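Local coordinates for purine nucleoside phosphorylase (Thermus thermophilus, PDB 1ODK) that catalyses the reversible phosphorolysis of purine nucleosides, yielding the free purine base and the sugar 1-phosphate, at the interface of chains A and B and the interface of chains A and C. Residues are numbered along the deposited sequence; one frame, centred on the assembly and turned at random. Chains: chain A/B/C, Purine nucleoside phosphorylase.

Contact 1: the interface of chains A and B. Residues chain A 112, 156-158, 161-162; chain B 115, 118-119.
A helix-to-loop contact, B:Gln118 of helix 114-120 against A:Asp157 and A:Ala158 after strand 152-156, joins chains A and B as part of a two-fold symmetric subunit interface. Many bacterial phosphorylases of this family are hexamers, so this pairing probably belongs to the biological assembly of six chains. The glutamine leaves its helix with CG anti to the backbone N (chi1 -164°) and then runs extended, which carries its amide across the boundary. Two successive backbone N-H groups grip the carbonyl oxygen OE1. The amide N of A:Asp157 lies in the carbonyl plane, 3.2 Å from B:Gln118 OE1. A:Ala158 N comes from above the plane, 2.9 Å from B:Gln118 OE1, in a nearly straight bond (170° at H). The other branch, NE2 of B:Gln118, meets the hydroxyl OG1 of A:Thr162 at 3.1 Å as a hydrogen bond, and this second hold should fix the rotation of the amide. Around these polar grips the packing is small and apolar. A:Ala158 CB lies 3.4 Å from B:Gln118 CD and also sits over one face of the B:Tyr119 ring, toward its rim. On the same ring, A:Ala161 CB lies 3.9 Å from B:Tyr119 CD2.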
ATOM      1  N   LEU A 112       9.296 -11.020   1.100  1.00 10.89           N
ATOM      2  CA  LEU A 112       8.710 -10.642  -0.181  1.00 12.06           C
ATOM      3  C   LEU A 112       7.531 -11.565  -0.461  1.00 14.83           C
ATOM      4  O   LEU A 112       7.034 -11.632  -1.587  1.00 17.42           O
ATOM      5  CB  LEU A 112       9.747 -10.778  -1.300  1.00 10.66           C
ATOM      6  CG  LEU A 112      11.033  -9.973  -1.106  1.00 12.87           C
ATOM      7  CD1 LEU A 112      11.994 -10.229  -2.266  1.00 15.38           C
ATOM      8  CD2 LEU A 112      10.688  -8.495  -1.011  1.00 12.22           C
ATOM      9  N   GLU A 156      10.681 -15.365  -1.279  1.00  9.61           N
ATOM     10  CA  GLU A 156       9.762 -14.912  -2.314  1.00 11.82           C
ATOM     11  C   GLU A 156       8.663 -15.918  -2.627  1.00 13.24           C
ATOM     12  O   GLU A 156       8.734 -17.082  -2.226  1.00 12.20           O
ATOM     13  CB  GLU A 156      10.532 -14.622  -3.591  1.00 11.81           C
ATOM     14  CG  GLU A 156      11.197 -15.850  -4.179  1.00 14.54           C
ATOM     15  CD  GLU A 156      11.891 -15.539  -5.483  1.00 21.14           C
ATOM     16  OE1 GLU A 156      12.478 -16.459  -6.086  1.00 22.33           O
ATOM     17  OE2 GLU A 156      11.848 -14.366  -5.903  1.00 26.88           O
ATOM     18  N   ASP A 157       7.666 -15.457  -3.377  1.00 11.59           N
ATOM     19  CA  ASP A 157       6.522 -16.274  -3.768  1.00 11.91           C
ATOM     20  C   ASP A 157       6.569 -16.729  -5.222  1.00 12.89           C
ATOM     21  O   ASP A 157       6.251 -17.875  -5.524  1.00 13.90           O
ATOM     22  CB  ASP A 157       5.220 -15.489  -3.568  1.00 11.72           C
ATOM     23  CG  ASP A 157       4.740 -15.488  -2.130  1.00 14.91           C
ATOM     24  OD1 ASP A 157       3.862 -14.658  -1.814  1.00 14.56           O
ATOM     25  OD2 ASP A 157       5.220 -16.314  -1.320  1.00 12.53           O
ATOM     26  N   ALA A 158       6.956 -15.828  -6.120  1.00 12.69           N
ATOM     27  CA  ALA A 158       6.992 -16.140  -7.544  1.00 13.12           C
ATOM     28  C   ALA A 158       8.377 -16.496  -8.066  1.00 14.38           C
ATOM     29  O   ALA A 158       9.123 -15.640  -8.535  1.00 14.57           O
ATOM     30  CB  ALA A 158       6.404 -14.971  -8.339  1.00 14.14           C
ATOM     31  N   ALA A 161       9.235 -15.182 -11.453  1.00 23.14           N
ATOM     32  CA  ALA A 161       9.003 -13.762 -11.704  1.00 24.32           C
ATOM     33  C   ALA A 161      10.305 -12.984 -11.531  1.00 27.08           C
ATOM     34  O   ALA A 161      10.614 -12.084 -12.309  1.00 28.68           O
ATOM     35  CB  ALA A 161       7.942 -13.221 -10.754  1.00 21.90           C
ATOM     36  N   THR A 162      11.075 -13.354 -10.515  1.00 26.67           N
ATOM     37  CA  THR A 162      12.338 -12.685 -10.217  1.00 26.68           C
ATOM     38  C   THR A 162      13.388 -12.833 -11.313  1.00 23.92           C
ATOM     39  O   THR A 162      13.781 -13.940 -11.669  1.00 25.27           O
ATOM     40  CB  THR A 162      12.926 -13.210  -8.893  1.00 27.64           C
ATOM     41  OG1 THR A 162      11.974 -13.009  -7.843  1.00 29.33           O
ATOM     42  CG2 THR A 162      14.209 -12.475  -8.546  1.00 26.15           C
TER
ATOM     43  N   THR B 115       1.820 -14.393  -4.592  1.00 10.41           N
ATOM     44  CA  THR B 115       2.370 -14.823  -5.869  1.00 10.52           C
ATOM     45  C   THR B 115       1.797 -13.972  -6.998  1.00 11.13           C
ATOM     46  O   THR B 115       2.539 -13.474  -7.843  1.00 11.27           O
ATOM     47  CB  THR B 115       2.075 -16.320  -6.141  1.00 11.92           C
ATOM     48  OG1 THR B 115       2.659 -17.110  -5.101  1.00 11.53           O
ATOM     49  CG2 THR B 115       2.671 -16.752  -7.481  1.00 10.41           C
ATOM     50  N   GLN B 118       3.290 -10.534  -6.734  1.00 11.96           N
ATOM     51  CA  GLN B 118       4.646 -10.389  -7.256  1.00 16.50           C
ATOM     52  C   GLN B 118       4.636 -10.285  -8.780  1.00 15.78           C
ATOM     53  O   GLN B 118       5.290  -9.409  -9.347  1.00 15.54           O
ATOM     54  CB  GLN B 118       5.524 -11.569  -6.818  1.00 16.52           C
ATOM     55  CG  GLN B 118       7.013 -11.313  -6.989  1.00 15.88           C
ATOM     56  CD  GLN B 118       7.870 -12.467  -6.503  1.00 21.11           C
ATOM     57  OE1 GLN B 118       7.560 -13.108  -5.497  1.00 18.27           O
ATOM     58  NE2 GLN B 118       8.966 -12.727  -7.210  1.00 23.43           N
ATOM     59  N   TYR B 119       3.898 -11.173  -9.445  1.00 14.99           N
ATOM     60  CA  TYR B 119       3.811 -11.142 -10.907  1.00 14.84           C
ATOM     61  C   TYR B 119       3.235  -9.808 -11.389  1.00 16.88           C
ATOM     62  O   TYR B 119       3.677  -9.257 -12.398  1.00 15.47           O
ATOM     63  CB  TYR B 119       2.910 -12.271 -11.427  1.00 12.04           C
ATOM     64  CG  TYR B 119       3.573 -13.624 -11.575  1.00 13.50           C
ATOM     65  CD1 TYR B 119       3.198 -14.704 -10.767  1.00  9.60           C
ATOM     66  CD2 TYR B 119       4.526 -13.845 -12.570  1.00 13.73           C
ATOM     67  CE1 TYR B 119       3.755 -15.975 -10.958  1.00 10.63           C
ATOM     68  CE2 TYR B 119       5.087 -15.108 -12.769  1.00 14.22           C
ATOM     69  CZ  TYR B 119       4.695 -16.166 -11.967  1.00 12.93           C
ATOM     70  OH  TYR B 119       5.213 -17.418 -12.206  1.00 15.85           O
TER

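Contact 2: the interface of chains A and C. Residues chain A 110-112, 170; chain C 123-125.
C:Pro124 lies against the end of strand 108-112 of chain A, where a loop of chain C meets a mostly apolar surface in part of a two-fold symmetric interface that is likely to contribute to joining A and C in the six-chain assembly. The fit rests on shape: the nitrogens and oxygens of the two sides do not pair here. Among the aliphatic contacts, the proline ring crosses A:Leu112 at about a right angle, and C:Pro124 CD lies 3.9 Å from A:Leu112 CD2. A:Leu112 CG stands anti to the carbonyl carbon (chi1 -57°), and its branches are divided between two neighbours, CD2 facing the proline and CD1 lying over a face of the A:Trp170 indole, offset toward the rim. One residue earlier, A:Pro111 CG approaches C:Pro124 CB at 4.0 Å. A:Val110 CG1 meets the backbone CA of C:Tyr125 at 3.9 Å.

The aromatic contacts involve C:Tyr125 and A:Trp170. A:Val110 turns its other branch, CG2, to ring atom CD1 of C:Tyr125, 4.0 Å away. A:Trp170, on helix 164-171, touches the aliphatic stem of C:Arg123, a poorly ordered residue, with A:Trp170 CZ2 lying 3.8 Å from C:Arg123 CD. An alanine in place of A:Trp170 would probably open a gap beside the C:Pro124 carbonyl and strip A:Leu112 CD1 of the ring it packs against. The six-membered ring brings A:Trp170 CH2 to 3.3 Å from C:Pro124 O.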
ATOM      1  N   VAL A 110      14.226 -11.246   4.210  1.00  8.72           N
ATOM      2  CA  VAL A 110      13.410 -10.167   3.667  1.00  9.36           C
ATOM      3  C   VAL A 110      12.084 -10.825   3.286  1.00  9.88           C
ATOM      4  O   VAL A 110      12.063 -11.817   2.552  1.00 11.52           O
ATOM      5  CB  VAL A 110      14.064  -9.541   2.412  1.00  8.36           C
ATOM      6  CG1 VAL A 110      13.139  -8.500   1.796  1.00  7.47           C
ATOM      7  CG2 VAL A 110      15.385  -8.894   2.797  1.00  9.67           C
ATOM      8  N   PRO A 111      10.963 -10.291   3.793  1.00  9.81           N
ATOM      9  CA  PRO A 111       9.639 -10.847   3.501  1.00 11.36           C
ATOM     10  C   PRO A 111       8.992 -10.358   2.209  1.00 10.32           C
ATOM     11  O   PRO A 111       8.222  -9.403   2.221  1.00 10.58           O
ATOM     12  CB  PRO A 111       8.833 -10.450   4.731  1.00 10.36           C
ATOM     13  CG  PRO A 111       9.369  -9.072   5.018  1.00 10.67           C
ATOM     14  CD  PRO A 111      10.876  -9.227   4.815  1.00  9.57           C
ATOM     15  N   LEU A 112       9.296 -11.020   1.100  1.00 10.89           N
ATOM     16  CA  LEU A 112       8.710 -10.642  -0.181  1.00 12.06           C
ATOM     17  C   LEU A 112       7.531 -11.565  -0.461  1.00 14.83           C
ATOM     18  O   LEU A 112       7.034 -11.632  -1.587  1.00 17.42           O
ATOM     19  CB  LEU A 112       9.747 -10.778  -1.300  1.00 10.66           C
ATOM     20  CG  LEU A 112      11.033  -9.973  -1.106  1.00 12.87           C
ATOM     21  CD1 LEU A 112      11.994 -10.229  -2.266  1.00 15.38           C
ATOM     22  CD2 LEU A 112      10.688  -8.495  -1.011  1.00 12.22           C
ATOM     23  N   TRP A 170      18.760  -6.558  -5.252  1.00 16.16           N
ATOM     24  CA  TRP A 170      18.564  -6.886  -3.837  1.00 13.33           C
ATOM     25  C   TRP A 170      19.877  -7.187  -3.131  1.00 12.75           C
ATOM     26  O   TRP A 170      20.002  -6.983  -1.923  1.00 13.57           O
ATOM     27  CB  TRP A 170      17.622  -8.083  -3.683  1.00 12.00           C
ATOM     28  CG  TRP A 170      16.181  -7.714  -3.753  1.00 11.44           C
ATOM     29  CD1 TRP A 170      15.318  -7.951  -4.785  1.00 12.77           C
ATOM     30  CD2 TRP A 170      15.431  -7.012  -2.755  1.00 12.66           C
ATOM     31  NE1 TRP A 170      14.074  -7.440  -4.489  1.00 12.66           N
ATOM     32  CE2 TRP A 170      14.116  -6.859  -3.249  1.00 11.28           C
ATOM     33  CE3 TRP A 170      15.744  -6.496  -1.490  1.00 14.77           C
ATOM     34  CZ2 TRP A 170      13.111  -6.210  -2.522  1.00 13.86           C
ATOM     35  CZ3 TRP A 170      14.741  -5.850  -0.765  1.00 12.11           C
ATOM     36  CH2 TRP A 170      13.441  -5.715  -1.287  1.00 10.08           C
TER
ATOM     37  N   ARG C 123       9.514  -1.003  -0.546  1.00 13.75           N
ATOM     38  CA  ARG C 123       9.663  -2.458  -0.572  1.00 14.25           C
ATOM     39  C   ARG C 123       9.910  -3.061   0.811  1.00 14.71           C
ATOM     40  O   ARG C 123      10.416  -2.390   1.711  1.00 13.22           O
ATOM     41  CB  ARG C 123      10.807  -2.852  -1.510  1.00 15.49           C
ATOM     42  CG  ARG C 123      10.635  -2.355  -2.940  1.00 21.18           C
ATOM     43  CD  ARG C 123      11.709  -2.928  -3.852  1.00 27.37           C
ATOM     44  NE  ARG C 123      11.539  -2.499  -5.238  1.00 33.32           N
ATOM     45  CZ  ARG C 123      12.071  -1.396  -5.758  1.00 38.20           C
ATOM     46  NH1 ARG C 123      12.824  -0.595  -5.013  1.00 39.60           N
ATOM     47  NH2 ARG C 123      11.843  -1.091  -7.027  1.00 41.46           N
ATOM     48  N   PRO C 124       9.546  -4.343   0.997  1.00 13.96           N
ATOM     49  CA  PRO C 124       9.742  -5.022   2.284  1.00 12.63           C
ATOM     50  C   PRO C 124      11.234  -5.170   2.554  1.00 10.71           C
ATOM     51  O   PRO C 124      12.043  -5.172   1.627  1.00 10.18           O
ATOM     52  CB  PRO C 124       9.072  -6.382   2.072  1.00 14.09           C
ATOM     53  CG  PRO C 124       8.051  -6.107   1.002  1.00 12.59           C
ATOM     54  CD  PRO C 124       8.814  -5.211   0.060  1.00 12.51           C
ATOM     55  N   TYR C 125      11.601  -5.303   3.821  1.00  8.47           N
ATOM     56  CA  TYR C 125      13.007  -5.445   4.166  1.00 10.24           C
ATOM     57  C   TYR C 125      13.134  -5.930   5.603  1.00  9.91           C
ATOM     58  O   TYR C 125      12.185  -5.841   6.387  1.00 11.08           O
ATOM     59  CB  TYR C 125      13.730  -4.099   4.002  1.00  9.44           C
ATOM     60  CG  TYR C 125      15.244  -4.194   4.111  1.00 13.18           C
ATOM     61  CD1 TYR C 125      15.980  -4.928   3.181  1.00 13.04           C
ATOM     62  CD2 TYR C 125      15.932  -3.579   5.160  1.00 11.21           C
ATOM     63  CE1 TYR C 125      17.368  -5.050   3.291  1.00 13.25           C
ATOM     64  CE2 TYR C 125      17.324  -3.694   5.279  1.00 14.95           C
ATOM     65  CZ  TYR C 125      18.034  -4.433   4.339  1.00 16.46           C
ATOM     66  OH  TYR C 125      19.407  -4.565   4.446  1.00 13.48           O
TER

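Contact 3: the interface of chains A and C. Residues chain A 125-126, 128-129, 131, 190; chain C 107, 110, 128, 151-152.
C:Gln107 and A:Arg190 meet tip to tip at another part of the two-fold symmetric A-C interface, where a polar cluster borders a patch of aliphatic packing; together they are likely to contribute to holding A and C together. In the polar cluster, the guanidinium NH2 of A:Arg190 donates to the amide oxygen OE1 of C:Gln107 at 2.7 Å; OE1 lies in the guanidinium plane, while the two flat groups are turned 36° apart. The other end of the amide, C:Gln107 NE2, donates to the backbone O of A:Pro129 at 2.8 Å. A:Arg190 NH1 gives a hydrogen bond to A:Pro129 O at 3.1 Å, A:Arg190 NH1 and C:Gln107 NE2 arriving from opposite faces of the carbonyl plane. Arginine and glutamine thus hold one another while sharing the proline oxygen, and the bonds at both ends of the amide should fix its rotation.

A water mediates a further link: it bonds to NE and NH2 of A:Arg190 at the guanidinium edge and to the backbone N of C:Leu152.

Apolar contacts centre on A:Val128 and C:Leu152, which run alongside one another, pointing opposite ways. A:Val128 CG2, placed between backbone N and carbonyl carbon with CG1 beside the N (chi1 -68°), lies 3.7 Å from C:Leu152 CD2. The side chains of C:Leu152 and A:Tyr125 cross at about a right angle, with C:Leu152 CD1 4.0 Å from A:Tyr125 CE1. Beyond it, C:Val110 CG1 packs against A:Tyr125 CA at 3.9 Å.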
ATOM      1  N   TYR A 125       7.917  -5.575   8.995  1.00 11.67           N
ATOM      2  CA  TYR A 125       8.434  -6.555   9.939  1.00 11.13           C
ATOM      3  C   TYR A 125       9.853  -6.947   9.558  1.00 11.44           C
ATOM      4  O   TYR A 125      10.297  -6.700   8.435  1.00 12.70           O
ATOM      5  CB  TYR A 125       7.540  -7.803   9.948  1.00 11.28           C
ATOM      6  CG  TYR A 125       7.850  -8.764  11.077  1.00  9.97           C
ATOM      7  CD1 TYR A 125       7.670  -8.380  12.405  1.00  9.14           C
ATOM      8  CD2 TYR A 125       8.324 -10.049  10.820  1.00  9.26           C
ATOM      9  CE1 TYR A 125       7.953  -9.248  13.449  1.00  9.57           C
ATOM     10  CE2 TYR A 125       8.610 -10.934  11.862  1.00  7.01           C
ATOM     11  CZ  TYR A 125       8.417 -10.523  13.175  1.00 10.85           C
ATOM     12  OH  TYR A 125       8.663 -11.390  14.214  1.00 10.49           O
ATOM     13  N   ALA A 126      10.565  -7.549  10.502  1.00  8.83           N
ATOM     14  CA  ALA A 126      11.933  -7.998  10.268  1.00  9.85           C
ATOM     15  C   ALA A 126      12.029  -9.453  10.711  1.00  8.67           C
ATOM     16  O   ALA A 126      12.372  -9.734  11.860  1.00  8.34           O
ATOM     17  CB  ALA A 126      12.916  -7.140  11.060  1.00  8.78           C
ATOM     18  N   VAL A 128      13.350 -12.724  11.729  1.00  9.05           N
ATOM     19  CA  VAL A 128      14.644 -13.165  12.220  1.00  9.07           C
ATOM     20  C   VAL A 128      14.492 -14.478  12.965  1.00  9.32           C
ATOM     21  O   VAL A 128      13.441 -14.764  13.541  1.00  9.59           O
ATOM     22  CB  VAL A 128      15.279 -12.139  13.200  1.00 10.67           C
ATOM     23  CG1 VAL A 128      15.655 -10.859  12.455  1.00  9.11           C
ATOM     24  CG2 VAL A 128      14.307 -11.832  14.341  1.00  9.20           C
ATOM     25  N   PRO A 129      15.544 -15.299  12.960  1.00  9.58           N
ATOM     26  CA  PRO A 129      15.485 -16.583  13.660  1.00  9.59           C
ATOM     27  C   PRO A 129      15.561 -16.355  15.165  1.00 11.27           C
ATOM     28  O   PRO A 129      15.730 -15.225  15.626  1.00  8.84           O
ATOM     29  CB  PRO A 129      16.732 -17.295  13.161  1.00 10.25           C
ATOM     30  CG  PRO A 129      17.718 -16.139  13.026  1.00  9.19           C
ATOM     31  CD  PRO A 129      16.859 -15.103  12.319  1.00  7.16           C
ATOM     32  N   PRO A 131      17.423 -16.078  18.393  1.00 12.13           N
ATOM     33  CA  PRO A 131      18.851 -15.776  18.534  1.00 12.72           C
ATOM     34  C   PRO A 131      19.778 -16.934  18.928  1.00 12.85           C
ATOM     35  O   PRO A 131      20.866 -17.064  18.371  1.00 11.89           O
ATOM     36  CB  PRO A 131      18.872 -14.612  19.536  1.00  8.66           C
ATOM     37  CG  PRO A 131      17.547 -14.694  20.235  1.00 14.95           C
ATOM     38  CD  PRO A 131      16.597 -15.126  19.155  1.00  8.58           C
ATOM     39  N   ARG A 190       8.279 -16.358  16.378  1.00 10.04           N
ATOM     40  CA  ARG A 190       7.960 -15.336  17.366  1.00 10.50           C
ATOM     41  C   ARG A 190       6.482 -15.373  17.751  1.00 11.77           C
ATOM     42  O   ARG A 190       6.133 -15.243  18.923  1.00 12.28           O
ATOM     43  CB  ARG A 190       8.334 -13.939  16.842  1.00  8.33           C
ATOM     44  CG  ARG A 190       9.845 -13.662  16.759  1.00  8.28           C
ATOM     45  CD  ARG A 190      10.522 -13.881  18.112  1.00  9.55           C
ATOM     46  NE  ARG A 190      11.745 -13.095  18.300  1.00  9.77           N
ATOM     47  CZ  ARG A 190      12.895 -13.310  17.671  1.00 10.59           C
ATOM     48  NH1 ARG A 190      13.005 -14.297  16.784  1.00  9.12           N
ATOM     49  NH2 ARG A 190      13.948 -12.552  17.949  1.00  9.28           N
TER
ATOM     50  N   GLN C 107      18.792  -7.550  17.567  1.00 10.27           N
ATOM     51  CA  GLN C 107      19.001  -8.604  16.575  1.00  9.41           C
ATOM     52  C   GLN C 107      18.463  -8.143  15.220  1.00 10.44           C
ATOM     53  O   GLN C 107      18.889  -8.617  14.166  1.00 11.43           O
ATOM     54  CB  GLN C 107      18.273  -9.882  17.009  1.00 10.83           C
ATOM     55  CG  GLN C 107      18.269 -10.992  15.963  1.00 12.15           C
ATOM     56  CD  GLN C 107      17.464 -12.200  16.408  1.00 13.81           C
ATOM     57  OE1 GLN C 107      16.508 -12.071  17.179  1.00 12.19           O
ATOM     58  NE2 GLN C 107      17.833 -13.381  15.910  1.00 10.36           N
ATOM     59  N   VAL C 110      12.301  -3.698  13.319  1.00 10.63           N
ATOM     60  CA  VAL C 110      11.102  -3.588  12.499  1.00  7.71           C
ATOM     61  C   VAL C 110      11.101  -2.159  11.970  1.00 10.10           C
ATOM     62  O   VAL C 110      11.155  -1.196  12.747  1.00  9.07           O
ATOM     63  CB  VAL C 110       9.832  -3.835  13.338  1.00  9.16           C
ATOM     64  CG1 VAL C 110       8.586  -3.614  12.481  1.00  8.66           C
ATOM     65  CG2 VAL C 110       9.855  -5.254  13.895  1.00  8.61           C
ATOM     66  N   VAL C 128      18.852  -5.561   9.746  1.00 10.62           N
ATOM     67  CA  VAL C 128      19.620  -6.339  10.708  1.00  8.88           C
ATOM     68  C   VAL C 128      21.017  -5.741  10.829  1.00  9.76           C
ATOM     69  O   VAL C 128      21.505  -5.085   9.911  1.00  9.45           O
ATOM     70  CB  VAL C 128      19.746  -7.833  10.286  1.00  7.84           C
ATOM     71  CG1 VAL C 128      18.404  -8.527  10.411  1.00  8.74           C
ATOM     72  CG2 VAL C 128      20.262  -7.938   8.857  1.00  8.22           C
ATOM     73  N   GLY C 151      17.113  -9.556  20.888  1.00 12.42           N
ATOM     74  CA  GLY C 151      15.940  -9.695  20.042  1.00 11.73           C
ATOM     75  C   GLY C 151      15.605  -8.456  19.233  1.00 11.02           C
ATOM     76  O   GLY C 151      16.426  -7.555  19.066  1.00  8.46           O
ATOM     77  N   LEU C 152      14.376  -8.410  18.734  1.00 10.29           N
ATOM     78  CA  LEU C 152      13.912  -7.294  17.920  1.00 10.04           C
ATOM     79  C   LEU C 152      13.498  -6.035  18.674  1.00 11.77           C
ATOM     80  O   LEU C 152      13.031  -6.091  19.808  1.00 12.82           O
ATOM     81  CB  LEU C 152      12.697  -7.722  17.094  1.00 11.61           C
ATOM     82  CG  LEU C 152      12.826  -8.784  16.004  1.00 11.70           C
ATOM     83  CD1 LEU C 152      11.432  -9.126  15.498  1.00 12.62           C
ATOM     84  CD2 LEU C 152      13.708  -8.268  14.867  1.00 11.28           C
TER
HETATM   85  O   HOH W   1      12.594 -10.563  19.958  1.00  9.40           O

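Contacts 1 and 2 lie about 11 Å apart between the centres of their C-alpha atoms and share A:Leu112, at the end of strand 108-112, so one strand end of chain A faces both neighbours. Contacts 2 and 3 belong to the same A-C interface, with centres about 14 Å apart; A:Val110 and C:Tyr125 in contact 2 return as C:Val110 and A:Tyr125 in contact 3, as the two-fold symmetry demands. Contacts 1 and 3 are about 23 Å apart. Using two different two-fold interfaces, each subunit can join two partners, which is how a ring of six chains could be built from one protein.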